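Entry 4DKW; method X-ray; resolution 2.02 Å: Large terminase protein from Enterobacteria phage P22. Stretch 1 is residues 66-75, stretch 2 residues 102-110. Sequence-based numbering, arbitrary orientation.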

# COMPACT_ATOMS: atom_id res chain seq x y z
N THR A 66 14.18 -5.43 10.29
CA THR A 66 14.97 -5.54 9.08
C THR A 66 14.12 -6.13 7.96
O THR A 66 12.98 -6.53 8.20
CB THR A 66 16.20 -6.43 9.30
OG1 THR A 66 15.77 -7.76 9.60
CG2 THR A 66 17.04 -5.91 10.45
N ALA A 67 14.67 -6.19 6.76
CA ALA A 67 13.98 -6.81 5.63
C ALA A 67 13.80 -8.32 5.86
O ALA A 67 12.77 -8.88 5.49
CB ALA A 67 14.74 -6.55 4.33
N VAL A 68 14.79 -8.95 6.49
CA VAL A 68 14.73 -10.37 6.84
C VAL A 68 13.60 -10.65 7.82
O VAL A 68 12.90 -11.66 7.70
CB VAL A 68 16.09 -10.86 7.43
CG1 VAL A 68 16.01 -12.33 7.85
CG2 VAL A 68 17.22 -10.63 6.43
N GLN A 69 13.40 -9.75 8.78
CA GLN A 69 12.30 -9.87 9.72
C GLN A 69 10.95 -9.61 9.06
O GLN A 69 9.97 -10.28 9.39
CB GLN A 69 12.48 -8.92 10.91
CG GLN A 69 13.70 -9.23 11.77
CD GLN A 69 13.87 -8.22 12.89
OE1 GLN A 69 14.48 -7.16 12.69
NE2 GLN A 69 13.34 -8.54 14.06
N ALA A 70 10.90 -8.65 8.14
CA ALA A 70 9.67 -8.37 7.41
C ALA A 70 9.24 -9.61 6.63
O ALA A 70 8.10 -10.06 6.73
CB ALA A 70 9.86 -7.19 6.47
N TRP A 71 10.18 -10.19 5.89
CA TRP A 71 9.94 -11.40 5.12
C TRP A 71 9.45 -12.56 5.99
O TRP A 71 8.53 -13.28 5.61
CB TRP A 71 11.20 -11.82 4.35
CG TRP A 71 11.02 -13.08 3.55
CD1 TRP A 71 11.57 -14.31 3.82
CD2 TRP A 71 10.23 -13.25 2.37
NE1 TRP A 71 11.18 -15.22 2.87
CE2 TRP A 71 10.36 -14.60 1.97
CE3 TRP A 71 9.43 -12.39 1.60
CZ2 TRP A 71 9.71 -15.11 0.84
CZ3 TRP A 71 8.79 -12.90 0.48
CH2 TRP A 71 8.94 -14.24 0.11
N GLY A 72 10.06 -12.74 7.16
CA GLY A 72 9.59 -13.75 8.09
C GLY A 72 8.17 -13.52 8.57
O GLY A 72 7.43 -14.47 8.85
N ALA A 73 7.77 -12.26 8.68
CA ALA A 73 6.45 -11.91 9.18
C ALA A 73 5.33 -11.99 8.14
O ALA A 73 4.16 -12.16 8.51
CB ALA A 73 6.46 -10.52 9.82
N VAL A 74 5.66 -11.87 6.86
CA VAL A 74 4.62 -11.79 5.82
C VAL A 74 4.76 -12.78 4.67
O VAL A 74 3.91 -12.81 3.79
CB VAL A 74 4.51 -10.37 5.20
CG1 VAL A 74 4.36 -9.31 6.29
CG2 VAL A 74 5.69 -10.07 4.31
N LYS A 75 5.82 -13.59 4.66
CA LYS A 75 6.10 -14.44 3.50
C LYS A 75 4.99 -15.43 3.16
O LYS A 75 4.86 -15.85 2.01
CB LYS A 75 7.43 -15.20 3.63
CG LYS A 75 7.51 -16.16 4.80
CD LYS A 75 8.91 -16.75 4.88
CE LYS A 75 9.06 -17.67 6.08
NZ LYS A 75 8.14 -18.83 5.97
N THR A 102 16.97 -3.62 -2.81
CA THR A 102 17.94 -4.71 -2.96
C THR A 102 17.96 -5.59 -1.72
O THR A 102 17.97 -6.82 -1.82
CB THR A 102 19.36 -4.17 -3.22
OG1 THR A 102 19.38 -3.43 -4.46
CG2 THR A 102 20.38 -5.30 -3.30
N GLN A 103 17.98 -4.97 -0.55
CA GLN A 103 17.97 -5.69 0.72
C GLN A 103 16.69 -6.52 0.85
O GLN A 103 16.71 -7.62 1.41
CB GLN A 103 18.07 -4.72 1.90
CG GLN A 103 19.32 -3.85 1.91
CD GLN A 103 19.28 -2.80 3.00
OE1 GLN A 103 18.44 -2.84 3.89
NE2 GLN A 103 20.20 -1.83 2.92
N TYR A 104 15.58 -5.98 0.34
CA TYR A 104 14.29 -6.67 0.41
C TYR A 104 14.19 -7.81 -0.61
O TYR A 104 13.64 -8.87 -0.30
CB TYR A 104 13.14 -5.67 0.26
CG TYR A 104 12.75 -5.02 1.57
CD1 TYR A 104 11.62 -5.44 2.27
CD2 TYR A 104 13.52 -4.00 2.13
CE1 TYR A 104 11.27 -4.86 3.47
CE2 TYR A 104 13.18 -3.42 3.34
CZ TYR A 104 12.05 -3.85 4.01
OH TYR A 104 11.70 -3.28 5.21
N ALA A 105 14.73 -7.58 -1.80
CA ALA A 105 14.81 -8.62 -2.81
C ALA A 105 15.66 -9.77 -2.30
O ALA A 105 15.32 -10.95 -2.47
CB ALA A 105 15.36 -8.06 -4.11
N ASP A 106 16.78 -9.44 -1.66
CA ASP A 106 17.71 -10.44 -1.16
C ASP A 106 17.06 -11.23 -0.03
O ASP A 106 17.40 -12.40 0.18
CB ASP A 106 19.02 -9.80 -0.66
CG ASP A 106 19.89 -9.30 -1.80
OD1 ASP A 106 19.69 -9.73 -2.95
OD2 ASP A 106 20.80 -8.48 -1.53
N ALA A 107 16.13 -10.59 0.67
CA ALA A 107 15.40 -11.21 1.76
C ALA A 107 14.31 -12.16 1.25
O ALA A 107 13.78 -12.97 2.01
CB ALA A 107 14.80 -10.14 2.67
N GLY A 108 13.96 -12.04 -0.03
CA GLY A 108 13.03 -12.97 -0.64
C GLY A 108 11.83 -12.35 -1.34
O GLY A 108 11.08 -13.03 -2.04
N PHE A 109 11.64 -11.05 -1.14
CA PHE A 109 10.50 -10.39 -1.76
C PHE A 109 10.70 -10.26 -3.27
O PHE A 109 11.82 -10.05 -3.75
CB PHE A 109 10.31 -9.00 -1.18
CG PHE A 109 9.82 -8.99 0.25
CD1 PHE A 109 8.47 -9.16 0.54
CD2 PHE A 109 10.70 -8.75 1.29
CE1 PHE A 109 8.02 -9.13 1.85
CE2 PHE A 109 10.25 -8.72 2.61
CZ PHE A 109 8.91 -8.91 2.88
N SER A 110 9.60 -10.39 -4.02
CA SER A 110 9.62 -10.16 -5.46
C SER A 110 9.45 -8.67 -5.77
O SER A 110 8.40 -8.21 -6.23
CB SER A 110 8.53 -10.99 -6.13
OG SER A 110 8.65 -12.35 -5.76

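The centre of this contact is apolar, and the area each loses to the other stretch, from 62 to 91 Å², identifies Ala 67, Trp 71, Ala 107 and Phe 109 as its main contributors. The axes of helix 67-75 and helix 102-107 approach to 8.7 Å and cross at -46°, a spacing at which alanine side chains meet directly. Where the backbones come nearest, Ala 67 CA lies 5.2 Å from Tyr 104 CA, and Val 68 CA lies 5.2 Å from Ala 107 CA. Both Ala 67 and Ala 107 direct their CA-to-CB bonds toward the opposing stretch, and Ala 67 CB sits 4.0 Å from Ala 107 CB.

Ala 67 also packs on an aromatic ring. Its CB is 3.5 Å from the centroid of the Tyr 104 ring and only 9° off the ring normal, so the methyl group stands almost directly over the face in a CH-pi contact. One turn further along the helix, Ala 70 CB reaches Tyr 104 CE1 at 4.1 Å and Phe 109 CZ at the same 4.1 Å, so this methyl touches both rings, which lie to the same side of it.

Phe 109 lies beyond the end of its helix, yet its ring returns to the other stretch: the CA-to-CB bond points sideways, while the end of the side chain comes nearer. Trp 71 meets it edge to face. The centroids of the Trp 71 six-membered ring and the Phe 109 ring are 4.8 Å apart, the planes stand at 81°, and Trp 71 CE3 approaches Phe 109 CD1 to 3.5 Å. The edge of the Phe 109 ring is met from the same helix, with Val 74 CG2 3.5 Å from Phe 109 CE1, near the ring plane.

The indole also covers the turn that ends helix 102-107. Gly 108 CA lies 4.0 Å from the centroid of the Trp 71 six-membered ring, 7° off its normal, a second CH-pi contact. Gly 108 has positive phi (126°) in a Schellman motif, in which Phe 109 N donates to Tyr 104 O at 3.1 Å. An ideal CB here would fall 2.7 Å from Trp 71 CE2 and would also be jammed against the preceding carbonyl oxygen, so both the local backbone and the packing of the indole leave no room for one.

Toward the polar edge, carbonyl groups meet the apolar surface. Trp 71 CD1 is 3.2 Å from Ala 107 O and Trp 71 CH2 is 3.3 Å from Gly 108 O, both oxygens lying over one face of the indole. No hydrogen bond joins the stretches; the association rests on packing, with 440 Å² buried over both sides. The polar bonding of Thr 66 and Gln 69 is instead internal to stretch 1. Gln 69 N donates to Thr 66 OG1 at 3.2 Å, capping the helix, and Thr 66 N donates to Gln 69 OE1 at 3.0 Å with an angle of 169°. This reciprocal pair caps the start of the helix, one residue before Ala 67 enters the contact.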